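Local coordinates for protein putative DNA helicase (Lactobacillus plantarum, PDB 3DMN) that is probably a DNA helicase, the fragment being its C-terminal domain, related to UvrD-like helicases that couple nucleotide hydrolysis to the unwinding of DNA, at residues N36-P41 with V47-D52; A55-D58 with T63-I66; N42-V47 with K82-Q87. All coordinates share one frame; numbering follows the deposited sequence.

Interaction 1 of 3, residues N36-P41 with V47-D52; sequences NVVVTP and VDQVVD
Val38 and Gln49 meet side chain to side chain and supply most of this contact. Gln49 sends CG anti to its own backbone N (chi1 180°), which carries the chain out from the helix toward the strand. In the conformer described, one of two deposited, a bend at its second torsion then lays CG and CD across the isopropyl group of Val38, and the two side chains run at about a right angle to each other. Gln49 CG lies 3.9 Å from Val38 CB, and Gln49 CD comes equally close to Val38 CG2, so the aliphatic shaft and the amide carbon both rest on hydrocarbon. Beside this pair Thr40 adds its methyl, with CG2 at 4.3 Å from Gln49 CB. The hydroxyl of Thr40 turns to another strand instead, hydrogen bonding to the carbonyl of Ala152, while the side-chain amide of Asn36 is bound to Thr149. Gln49 also touches Val151, so its side chain lies over strand 147-153 as well.

Farther out, the segment axes pass 9.5 Å apart at 149°, with helix 47-52 running nearly antiparallel to strand 36-40. Backbone bonds to Leu148 and Leu150 fix Asn36 and Val38 within the sheet. A strand that turns back through a short loop into a helix packed on its face is the beta-alpha unit of parallel alpha/beta folds, consistent with the P-loop NTPase relationship of this domain.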
ATOM      1  N   ASN A  36       1.634  -6.605  -6.414  1.00 29.90           N
ATOM      2  CA  ASN A  36       2.862  -7.277  -5.952  1.00 29.42           C
ATOM      3  C   ASN A  36       2.987  -7.186  -4.457  1.00 30.11           C
ATOM      4  O   ASN A  36       2.917  -6.101  -3.890  1.00 30.01           O
ATOM      5  CB  ASN A  36       4.138  -6.819  -6.695  1.00 30.51           C
ATOM      6  CG  ASN A  36       4.529  -5.379  -6.425  1.00 31.39           C
ATOM      7  OD1 ASN A  36       5.696  -5.106  -6.065  1.00 37.37           O
ATOM      8  ND2 ASN A  36       3.611  -4.456  -6.631  1.00 27.08           N
ATOM      9  N   VAL A  37       3.164  -8.350  -3.838  1.00 29.75           N
ATOM     10  CA  VAL A  37       3.324  -8.439  -2.387  1.00 29.27           C
ATOM     11  C   VAL A  37       4.790  -8.781  -2.106  1.00 29.72           C
ATOM     12  O   VAL A  37       5.373  -9.683  -2.742  1.00 29.41           O
ATOM     13  CB  VAL A  37       2.399  -9.553  -1.826  1.00 29.79           C
ATOM     14  CG1 VAL A  37       2.629  -9.758  -0.317  1.00 31.11           C
ATOM     15  CG2 VAL A  37       0.929  -9.179  -2.119  1.00 30.87           C
ATOM     16  N   VAL A  38       5.376  -8.061  -1.149  1.00 28.48           N
ATOM     17  CA  VAL A  38       6.779  -8.343  -0.790  1.00 30.26           C
ATOM     18  C   VAL A  38       6.836  -8.460   0.697  1.00 29.13           C
ATOM     19  O   VAL A  38       6.440  -7.543   1.408  1.00 29.96           O
ATOM     20  CB  VAL A  38       7.746  -7.259  -1.282  1.00 30.19           C
ATOM     21  CG1 VAL A  38       9.182  -7.687  -1.009  1.00 33.01           C
ATOM     22  CG2 VAL A  38       7.555  -7.018  -2.768  1.00 32.53           C
ATOM     23  N   VAL A  39       7.337  -9.610   1.157  1.00 29.22           N
ATOM     24  CA  VAL A  39       7.482  -9.856   2.597  1.00 28.47           C
ATOM     25  C   VAL A  39       8.949  -9.713   2.941  1.00 29.64           C
ATOM     26  O   VAL A  39       9.800 -10.335   2.289  1.00 31.22           O
ATOM     27  CB  VAL A  39       6.955 -11.238   3.000  1.00 29.04           C
ATOM     28  CG1 VAL A  39       7.240 -11.526   4.500  1.00 29.29           C
ATOM     29  CG2 VAL A  39       5.439 -11.323   2.694  1.00 28.84           C
ATOM     30  N   THR A  40       9.243  -8.871   3.930  1.00 28.59           N
ATOM     31  CA  THR A  40      10.620  -8.500   4.258  1.00 28.56           C
ATOM     32  C   THR A  40      10.913  -8.861   5.710  1.00 28.15           C
ATOM     33  O   THR A  40       9.996  -8.955   6.515  1.00 28.16           O
ATOM     34  CB  THR A  40      10.828  -6.991   4.064  1.00 28.70           C
ATOM     35  OG1 THR A  40      10.041  -6.252   5.009  1.00 28.47           O
ATOM     36  CG2 THR A  40      10.440  -6.559   2.612  1.00 29.08           C
ATOM     37  N   PRO A  41      12.190  -9.110   6.047  1.00 27.77           N
ATOM     38  CA  PRO A  41      12.503  -9.607   7.392  1.00 27.58           C
ATOM     39  C   PRO A  41      12.499  -8.613   8.516  1.00 27.91           C
ATOM     40  O   PRO A  41      12.472  -9.025   9.678  1.00 28.18           O
ATOM     41  CB  PRO A  41      13.936 -10.174   7.235  1.00 27.02           C
ATOM     42  CG  PRO A  41      14.528  -9.288   6.090  1.00 27.63           C
ATOM     43  CD  PRO A  41      13.363  -9.137   5.152  1.00 27.09           C
ATOM     44  N   VAL A  47      11.601  -0.807   4.362  1.00 26.62           N
ATOM     45  CA  VAL A  47      11.833   0.532   3.819  1.00 26.36           C
ATOM     46  C   VAL A  47      12.630   0.416   2.492  1.00 26.49           C
ATOM     47  O   VAL A  47      12.326   1.121   1.533  1.00 27.42           O
ATOM     48  CB  VAL A  47      12.568   1.385   4.850  1.00 27.05           C
ATOM     49  CG1 VAL A  47      12.973   2.721   4.247  1.00 27.03           C
ATOM     50  CG2 VAL A  47      11.659   1.612   6.096  1.00 27.75           C
ATOM     51  N   ASP A  48      13.624  -0.485   2.428  1.00 25.79           N
ATOM     52  CA  ASP A  48      14.335  -0.728   1.159  1.00 25.78           C
ATOM     53  C   ASP A  48      13.313  -1.007   0.033  1.00 26.24           C
ATOM     54  O   ASP A  48      13.434  -0.513  -1.108  1.00 27.65           O
ATOM     55  CB  ASP A  48      15.206  -1.983   1.255  1.00 24.53           C
ATOM     56  CG  ASP A  48      16.477  -1.797   2.109  1.00 24.70           C
ATOM     57  OD1 ASP A  48      16.779  -0.664   2.568  1.00 26.68           O
ATOM     58  OD2 ASP A  48      17.265  -2.783   2.210  1.00 26.76           O
ATOM     59  N   GLN A  49      12.329  -1.856   0.339  1.00 26.49           N
ATOM     60  CA  GLN A  49      11.380  -2.215  -0.716  0.50 27.37           C
ATOM     61  C   GLN A  49      10.509  -1.044  -1.115  1.00 27.51           C
ATOM     62  O   GLN A  49      10.153  -0.907  -2.302  1.00 28.34           O
ATOM     63  CB  GLN A  49      10.527  -3.439  -0.354  0.50 26.94           C
ATOM     64  CG  GLN A  49       9.531  -3.821  -1.453  0.50 28.63           C
ATOM     65  CD  GLN A  49      10.143  -4.098  -2.831  0.50 26.90           C
ATOM     66  OE1 GLN A  49      11.276  -4.581  -2.962  0.50 31.26           O
ATOM     67  NE2 GLN A  49       9.368  -3.800  -3.877  0.50 28.35           N
ATOM     68  N   VAL A  50      10.139  -0.205  -0.152  1.00 26.98           N
ATOM     69  CA  VAL A  50       9.375   1.012  -0.472  1.00 26.02           C
ATOM     70  C   VAL A  50      10.200   1.929  -1.407  1.00 26.05           C
ATOM     71  O   VAL A  50       9.691   2.459  -2.403  1.00 26.38           O
ATOM     72  CB  VAL A  50       8.970   1.771   0.788  1.00 26.97           C
ATOM     73  CG1 VAL A  50       8.312   3.061   0.430  1.00 26.87           C
ATOM     74  CG2 VAL A  50       8.007   0.895   1.638  1.00 28.51           C
ATOM     75  N   VAL A  51      11.468   2.124  -1.074  1.00 25.74           N
ATOM     76  CA  VAL A  51      12.351   2.968  -1.908  1.00 27.33           C
ATOM     77  C   VAL A  51      12.413   2.421  -3.346  1.00 27.45           C
ATOM     78  O   VAL A  51      12.264   3.155  -4.349  1.00 27.57           O
ATOM     79  CB  VAL A  51      13.752   3.039  -1.273  1.00 27.07           C
ATOM     80  CG1 VAL A  51      14.782   3.623  -2.239  1.00 28.60           C
ATOM     81  CG2 VAL A  51      13.692   3.916  -0.015  1.00 30.06           C
ATOM     82  N   ASP A  52      12.591   1.108  -3.429  1.00 27.09           N
ATOM     83  CA  ASP A  52      12.716   0.413  -4.689  1.00 28.13           C
ATOM     84  C   ASP A  52      11.414   0.494  -5.507  1.00 28.54           C
ATOM     85  O   ASP A  52      11.453   0.753  -6.737  1.00 30.23           O
ATOM     86  CB  ASP A  52      13.086  -1.032  -4.461  1.00 28.96           C
ATOM     87  CG  ASP A  52      14.484  -1.200  -3.936  1.00 29.27           C
ATOM     88  OD1 ASP A  52      15.214  -0.201  -3.794  1.00 29.90           O
ATOM     89  OD2 ASP A  52      14.862  -2.376  -3.709  1.00 30.79           O
TER

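Interaction 2 of 3, residues A55-D58 with T63-I66; sequences AMND and TTAI. With FMT (formic acid), chain P.
Asn57 and Thr64 make the direct packing contact, their side chains crossing at about a right angle. The hydroxyl of Thr64 is the part that presses on the helix: OG1 lies 3.2 Å from Asn57 CB. With chi1 at -50°, Thr64 holds OG1 beside its own backbone N and CG2 anti to that N, which sets the oxygen facing Asn57 and the methyl alongside the end of the amide. Asn57 itself is buried, lying also against Asp62 and Ala117, and Thr64 packs on Ala117 and Ile119.

The polar link that is clear passes through water. Thr64 OG1 donates to a water molecule at 2.6 Å, and the same water donates to Asp58 OD1 at 2.9 Å. The carboxylate of Asp58 thereby reaches the strand without touching it directly.

In the fold, helix 43-59 ends here and a short loop leads into strand 64-68, which completes a beta-alpha-beta crossover begun at strand 36-40; the two parallel strands are not neighbours, since strands 118-121 and 147-153 lie between them in the sheet.

Main-chain and side-chain hydrogen bonds anchor the entry to the strand: Thr63 N donates to the Asp116 carboxylate, and Thr63 and Ala65 make backbone bonds to Ala117 and, for Ala65, also Ile119. A formic acid molecule, probably from the crystallisation liquor, accepts from the backbone N-H of Thr64: Thr64 N reaches its O1 at 2.8 Å, with an angle of 149° at the hydrogen. The Thr63 methyl CG2 approaches that oxygen to 3.4 Å.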
ATOM      1  N   ALA A  55      10.916   3.950  -6.948  1.00 30.15           N
ATOM      2  CA  ALA A  55      11.761   4.120  -8.138  1.00 31.94           C
ATOM      3  C   ALA A  55      11.122   3.415  -9.334  1.00 32.39           C
ATOM      4  O   ALA A  55      11.104   3.975 -10.428  1.00 34.20           O
ATOM      5  CB  ALA A  55      13.164   3.608  -7.882  1.00 32.39           C
HETATM    6  N   MSE A  56      10.618   2.193  -9.133  1.00 32.54           N
HETATM    7  CA  MSE A  56       9.946   1.460 -10.209  0.50 33.61           C
HETATM    8  C   MSE A  56       8.728   2.228 -10.700  1.00 33.55           C
HETATM    9  O   MSE A  56       8.579   2.447 -11.900  1.00 34.34           O
HETATM   10  CB  MSE A  56       9.513   0.078  -9.758  0.50 34.02           C
HETATM   11  CG  MSE A  56       8.702  -0.678 -10.795  0.50 37.03           C
HETATM   12 SE   MSE A  56       9.762  -1.129 -12.372  0.30 42.24          SE
HETATM   13  CE  MSE A  56      11.241  -2.016 -11.447  0.50 41.17           C
ATOM     14  N   ASN A  57       7.859   2.639  -9.780  1.00 33.02           N
ATOM     15  CA  ASN A  57       6.651   3.382 -10.134  1.00 33.09           C
ATOM     16  C   ASN A  57       6.987   4.681 -10.865  1.00 33.98           C
ATOM     17  O   ASN A  57       6.384   4.980 -11.901  1.00 33.63           O
ATOM     18  CB  ASN A  57       5.795   3.658  -8.885  1.00 32.63           C
ATOM     19  CG  ASN A  57       5.178   2.406  -8.321  1.00 33.26           C
ATOM     20  OD1 ASN A  57       5.392   1.289  -8.841  1.00 30.93           O
ATOM     21  ND2 ASN A  57       4.424   2.573  -7.232  1.00 31.01           N
ATOM     22  N   ASP A  58       7.974   5.420 -10.351  1.00 34.28           N
ATOM     23  CA  ASP A  58       8.456   6.652 -11.010  1.00 35.30           C
ATOM     24  C   ASP A  58       8.863   6.387 -12.451  1.00 34.62           C
ATOM     25  O   ASP A  58       8.599   7.191 -13.333  1.00 35.23           O
ATOM     26  CB  ASP A  58       9.682   7.182 -10.273  1.00 35.27           C
ATOM     27  CG  ASP A  58       9.347   7.874  -8.977  1.00 37.33           C
ATOM     28  OD1 ASP A  58       8.159   8.018  -8.642  1.00 39.12           O
ATOM     29  OD2 ASP A  58      10.305   8.282  -8.278  1.00 39.24           O
ATOM     30  N   THR A  63       2.017   8.046 -10.279  1.00 36.34           N
ATOM     31  CA  THR A  63       1.998   8.873  -9.084  1.00 36.30           C
ATOM     32  C   THR A  63       1.570   7.961  -7.939  1.00 34.94           C
ATOM     33  O   THR A  63       0.465   7.411  -7.970  1.00 33.31           O
ATOM     34  CB  THR A  63       0.979   9.982  -9.206  1.00 37.09           C
ATOM     35  OG1 THR A  63       1.314  10.811 -10.335  1.00 39.88           O
ATOM     36  CG2 THR A  63       0.976  10.828  -7.929  1.00 37.84           C
ATOM     37  N   THR A  64       2.463   7.813  -6.965  1.00 34.99           N
ATOM     38  CA  THR A  64       2.283   6.889  -5.854  1.00 34.95           C
ATOM     39  C   THR A  64       1.899   7.541  -4.513  1.00 35.03           C
ATOM     40  O   THR A  64       2.514   8.561  -4.125  1.00 37.22           O
ATOM     41  CB  THR A  64       3.572   6.050  -5.667  1.00 35.38           C
ATOM     42  OG1 THR A  64       3.979   5.484  -6.944  1.00 35.96           O
ATOM     43  CG2 THR A  64       3.349   4.987  -4.615  1.00 35.82           C
ATOM     44  N   ALA A  65       0.919   6.957  -3.809  1.00 31.08           N
ATOM     45  CA  ALA A  65       0.688   7.241  -2.374  1.00 30.74           C
ATOM     46  C   ALA A  65       1.041   6.037  -1.540  1.00 30.11           C
ATOM     47  O   ALA A  65       0.747   4.912  -1.937  1.00 29.59           O
ATOM     48  CB  ALA A  65      -0.729   7.617  -2.114  1.00 31.71           C
ATOM     49  N   ILE A  66       1.690   6.257  -0.403  1.00 28.15           N
ATOM     50  CA  ILE A  66       1.933   5.180   0.541  1.00 28.59           C
ATOM     51  C   ILE A  66       0.904   5.311   1.655  1.00 29.00           C
ATOM     52  O   ILE A  66       0.764   6.400   2.248  1.00 30.18           O
ATOM     53  CB  ILE A  66       3.292   5.325   1.190  1.00 29.08           C
ATOM     54  CG1 ILE A  66       4.366   5.378   0.097  1.00 28.82           C
ATOM     55  CG2 ILE A  66       3.479   4.182   2.199  1.00 30.11           C
ATOM     56  CD1 ILE A  66       5.786   5.712   0.667  1.00 29.84           C
TER
HETATM   57  C   FMT P 771       5.224   9.611  -6.631  1.00 44.59           C
HETATM   58  O1  FMT P 771       4.144  10.070  -6.997  1.00 44.08           O
HETATM   59  O2  FMT P 771       5.594   9.554  -5.456  1.00 44.51           O
HETATM   60  O   HOH W   1       5.514   6.874  -8.496  1.00 31.56           O

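Interaction 3 of 3, residues N42-V47 with K82-Q87; sequences NFEAGV and KARGEQ. With ACT (acetate ion), chain F.
Arg84 and Glu44 form a salt bridge, Arg84 NH2 donating to Glu44 OE1 at 2.8 Å with an angle of 163° at the hydrogen. The carboxylate is met on its anti side, and its plane is turned only 29° from that of the guanidinium. Arg84 NH2 also donates to the main-chain Glu44 O at 3.1 Å, so one nitrogen grips both the side chain and the main chain of Glu44. Asp48, one turn along the helix, takes the other terminal nitrogen in a second salt bridge. Over one face of the guanidinium lies Val47, its CG1 3.4 Å above the plane and near its centre; with CG1 anti to the backbone N (chi1 173°), it is this branch that meets the guanidinium. A leucine in place of Arg84 would probably leave Glu44 and Asp48 without their shared positive partner and the Glu44 carbonyl without this donor.

Both ends are secured locally. Asn42 N-caps helix 43-59, its side-chain OD1 accepting from Ala45 N, while Gly85, with positive phi, is the C-prime residue of the Schellman motif closing helix 71-82. The contact thus ties the start of helix 43-59 to the loop between helix 71-82 and strand 88-90, with Val47 also packing on Leu77, Ala80 and Leu81.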
ATOM      1  N   ASN A  42      12.608  -7.316   8.214  1.00 27.94           N
ATOM      2  CA  ASN A  42      12.688  -6.313   9.268  1.00 27.19           C
ATOM      3  C   ASN A  42      12.313  -4.961   8.700  1.00 27.47           C
ATOM      4  O   ASN A  42      12.168  -4.819   7.458  1.00 27.15           O
ATOM      5  CB  ASN A  42      14.072  -6.269   9.944  1.00 27.28           C
ATOM      6  CG  ASN A  42      15.191  -6.233   8.922  1.00 27.56           C
ATOM      7  OD1 ASN A  42      15.205  -5.342   8.062  1.00 27.47           O
ATOM      8  ND2 ASN A  42      16.094  -7.206   8.973  1.00 31.36           N
ATOM      9  N   PHE A  43      12.197  -3.985   9.611  1.00 27.24           N
ATOM     10  CA  PHE A  43      11.697  -2.654   9.241  1.00 27.35           C
ATOM     11  C   PHE A  43      12.557  -2.005   8.138  1.00 27.11           C
ATOM     12  O   PHE A  43      11.998  -1.540   7.139  1.00 26.47           O
ATOM     13  CB  PHE A  43      11.665  -1.791  10.475  1.00 27.79           C
ATOM     14  CG  PHE A  43      11.261  -0.371  10.221  1.00 28.03           C
ATOM     15  CD1 PHE A  43       9.934  -0.016  10.224  1.00 30.77           C
ATOM     16  CD2 PHE A  43      12.246   0.603   9.995  1.00 29.40           C
ATOM     17  CE1 PHE A  43       9.561   1.324  10.003  1.00 29.55           C
ATOM     18  CE2 PHE A  43      11.901   1.936   9.781  1.00 32.39           C
ATOM     19  CZ  PHE A  43      10.562   2.292   9.750  1.00 30.77           C
ATOM     20  N   GLU A  44      13.878  -2.046   8.308  1.00 27.44           N
ATOM     21  CA  GLU A  44      14.806  -1.433   7.343  1.00 27.51           C
ATOM     22  C   GLU A  44      14.720  -2.126   5.982  1.00 27.15           C
ATOM     23  O   GLU A  44      14.750  -1.459   4.935  1.00 27.38           O
ATOM     24  CB  GLU A  44      16.237  -1.401   7.892  1.00 29.65           C
ATOM     25  CG  GLU A  44      16.388  -0.478   9.116  1.00 31.96           C
ATOM     26  CD  GLU A  44      16.107   1.020   8.853  1.00 39.55           C
ATOM     27  OE1 GLU A  44      16.311   1.528   7.722  1.00 40.81           O
ATOM     28  OE2 GLU A  44      15.680   1.711   9.813  1.00 41.40           O
ATOM     29  N   ALA A  45      14.549  -3.460   5.971  1.00 26.38           N
ATOM     30  CA  ALA A  45      14.337  -4.135   4.691  1.00 26.12           C
ATOM     31  C   ALA A  45      12.997  -3.755   4.035  1.00 26.37           C
ATOM     32  O   ALA A  45      12.860  -3.677   2.789  1.00 26.62           O
ATOM     33  CB  ALA A  45      14.433  -5.621   4.865  1.00 25.52           C
ATOM     34  N   GLY A  46      11.977  -3.554   4.874  1.00 26.42           N
ATOM     35  CA  GLY A  46      10.695  -3.053   4.345  1.00 27.98           C
ATOM     36  C   GLY A  46      10.863  -1.702   3.692  1.00 27.21           C
ATOM     37  O   GLY A  46      10.347  -1.469   2.603  1.00 26.51           O
ATOM     38  N   VAL A  47      11.601  -0.807   4.362  1.00 26.62           N
ATOM     39  CA  VAL A  47      11.833   0.532   3.819  1.00 26.36           C
ATOM     40  C   VAL A  47      12.630   0.416   2.492  1.00 26.49           C
ATOM     41  O   VAL A  47      12.326   1.121   1.533  1.00 27.42           O
ATOM     42  CB  VAL A  47      12.568   1.385   4.850  1.00 27.05           C
ATOM     43  CG1 VAL A  47      12.973   2.721   4.247  1.00 27.03           C
ATOM     44  CG2 VAL A  47      11.659   1.612   6.096  1.00 27.75           C
ATOM     45  N   LYS A  82      12.800   9.727   4.831  1.00 25.13           N
ATOM     46  CA  LYS A  82      13.608  10.967   4.702  1.00 25.34           C
ATOM     47  C   LYS A  82      15.092  10.647   4.857  1.00 25.02           C
ATOM     48  O   LYS A  82      15.930  11.224   4.180  1.00 24.32           O
ATOM     49  CB  LYS A  82      13.161  12.013   5.726  1.00 26.60           C
ATOM     50  CG  LYS A  82      11.793  12.603   5.360  1.00 27.13           C
ATOM     51  CD  LYS A  82      11.456  13.753   6.313  1.00 30.01           C
ATOM     52  CE  LYS A  82      10.077  14.384   6.028  1.00 29.78           C
ATOM     53  NZ  LYS A  82       9.727  15.463   7.065  1.00 31.49           N
ATOM     54  N   ALA A  83      15.405   9.703   5.744  1.00 25.32           N
ATOM     55  CA  ALA A  83      16.785   9.239   5.923  1.00 24.90           C
ATOM     56  C   ALA A  83      17.274   8.372   4.754  1.00 25.68           C
ATOM     57  O   ALA A  83      18.461   8.005   4.710  1.00 27.05           O
ATOM     58  CB  ALA A  83      16.899   8.488   7.298  1.00 26.26           C
ATOM     59  N   ARG A  84      16.404   8.104   3.778  1.00 24.58           N
ATOM     60  CA  ARG A  84      16.848   7.476   2.521  1.00 25.75           C
ATOM     61  C   ARG A  84      16.950   8.479   1.397  1.00 26.80           C
ATOM     62  O   ARG A  84      17.163   8.092   0.224  1.00 26.43           O
ATOM     63  CB  ARG A  84      15.890   6.352   2.060  1.00 26.26           C
ATOM     64  CG  ARG A  84      15.717   5.246   3.081  1.00 27.34           C
ATOM     65  CD  ARG A  84      17.039   4.713   3.692  1.00 27.09           C
ATOM     66  NE  ARG A  84      16.691   3.539   4.529  1.00 29.94           N
ATOM     67  CZ  ARG A  84      16.428   2.312   4.055  1.00 29.04           C
ATOM     68  NH1 ARG A  84      16.503   2.056   2.732  1.00 28.29           N
ATOM     69  NH2 ARG A  84      16.085   1.345   4.937  1.00 28.58           N
ATOM     70  N   GLY A  85      16.837   9.770   1.727  1.00 26.01           N
ATOM     71  CA  GLY A  85      16.946  10.843   0.754  1.00 26.32           C
ATOM     72  C   GLY A  85      15.670  11.113  -0.025  1.00 25.64           C
ATOM     73  O   GLY A  85      15.725  11.854  -1.021  1.00 27.54           O
ATOM     74  N   GLU A  86      14.543  10.542   0.421  1.00 25.38           N
ATOM     75  CA  GLU A  86      13.267  10.746  -0.299  1.00 26.80           C
ATOM     76  C   GLU A  86      12.707  12.101   0.093  1.00 27.66           C
ATOM     77  O   GLU A  86      12.866  12.542   1.252  1.00 27.88           O
ATOM     78  CB  GLU A  86      12.239   9.687   0.087  1.00 28.13           C
ATOM     79  CG  GLU A  86      12.659   8.256  -0.263  1.00 29.16           C
ATOM     80  CD  GLU A  86      12.542   7.874  -1.750  1.00 32.81           C
ATOM     81  OE1 GLU A  86      12.147   8.698  -2.610  1.00 34.54           O
ATOM     82  OE2 GLU A  86      12.831   6.689  -2.052  1.00 35.12           O
ATOM     83  N   GLN A  87      11.967  12.716  -0.833  1.00 27.44           N
ATOM     84  CA  GLN A  87      11.143  13.884  -0.487  1.00 28.90           C
ATOM     85  C   GLN A  87       9.836  13.306   0.009  1.00 28.15           C
ATOM     86  O   GLN A  87       9.200  12.565  -0.732  1.00 30.27           O
ATOM     87  CB  GLN A  87      10.871  14.738  -1.736  1.00 29.60           C
ATOM     88  CG  GLN A  87      10.283  16.105  -1.440  1.00 32.69           C
ATOM     89  CD  GLN A  87      10.168  16.973  -2.708  1.00 30.87           C
ATOM     90  OE1 GLN A  87      10.025  16.462  -3.824  1.00 37.50           O
ATOM     91  NE2 GLN A  87      10.245  18.276  -2.526  1.00 37.57           N
TER
HETATM   92  C   ACT F   5       6.406  15.870   6.190  1.00 33.84           C
HETATM   93  O   ACT F   5       5.227  16.202   5.902  1.00 33.98           O
HETATM   94  OXT ACT F   5       7.318  16.683   5.910  1.00 35.03           O
HETATM   95  CH3 ACT F   5       6.712  14.611   6.906  1.00 33.58           C

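In the fold
Helix 43-59 takes part in all three contacts. Interaction 1 sets its middle turns against strand 36-40, interaction 2 joins its last turn to strand 64-68 of the same parallel sheet, and interaction 3 attaches its beginning to the loop that follows helix 71-82. The centres of interactions 1 and 2 are about 13 Å apart, yet Val50 CG1 packs on Ile66 CD1 at 3.7 Å. Interactions 1 and 3 share Val47 and are joined by the salt bridge from Asp48 OD1 to Arg84 NH1, 2.7 Å long. Interactions 2 and 3 do not touch, their nearest atoms being about 6 Å apart. The bound formic acid and acetate probably come from crystallisation.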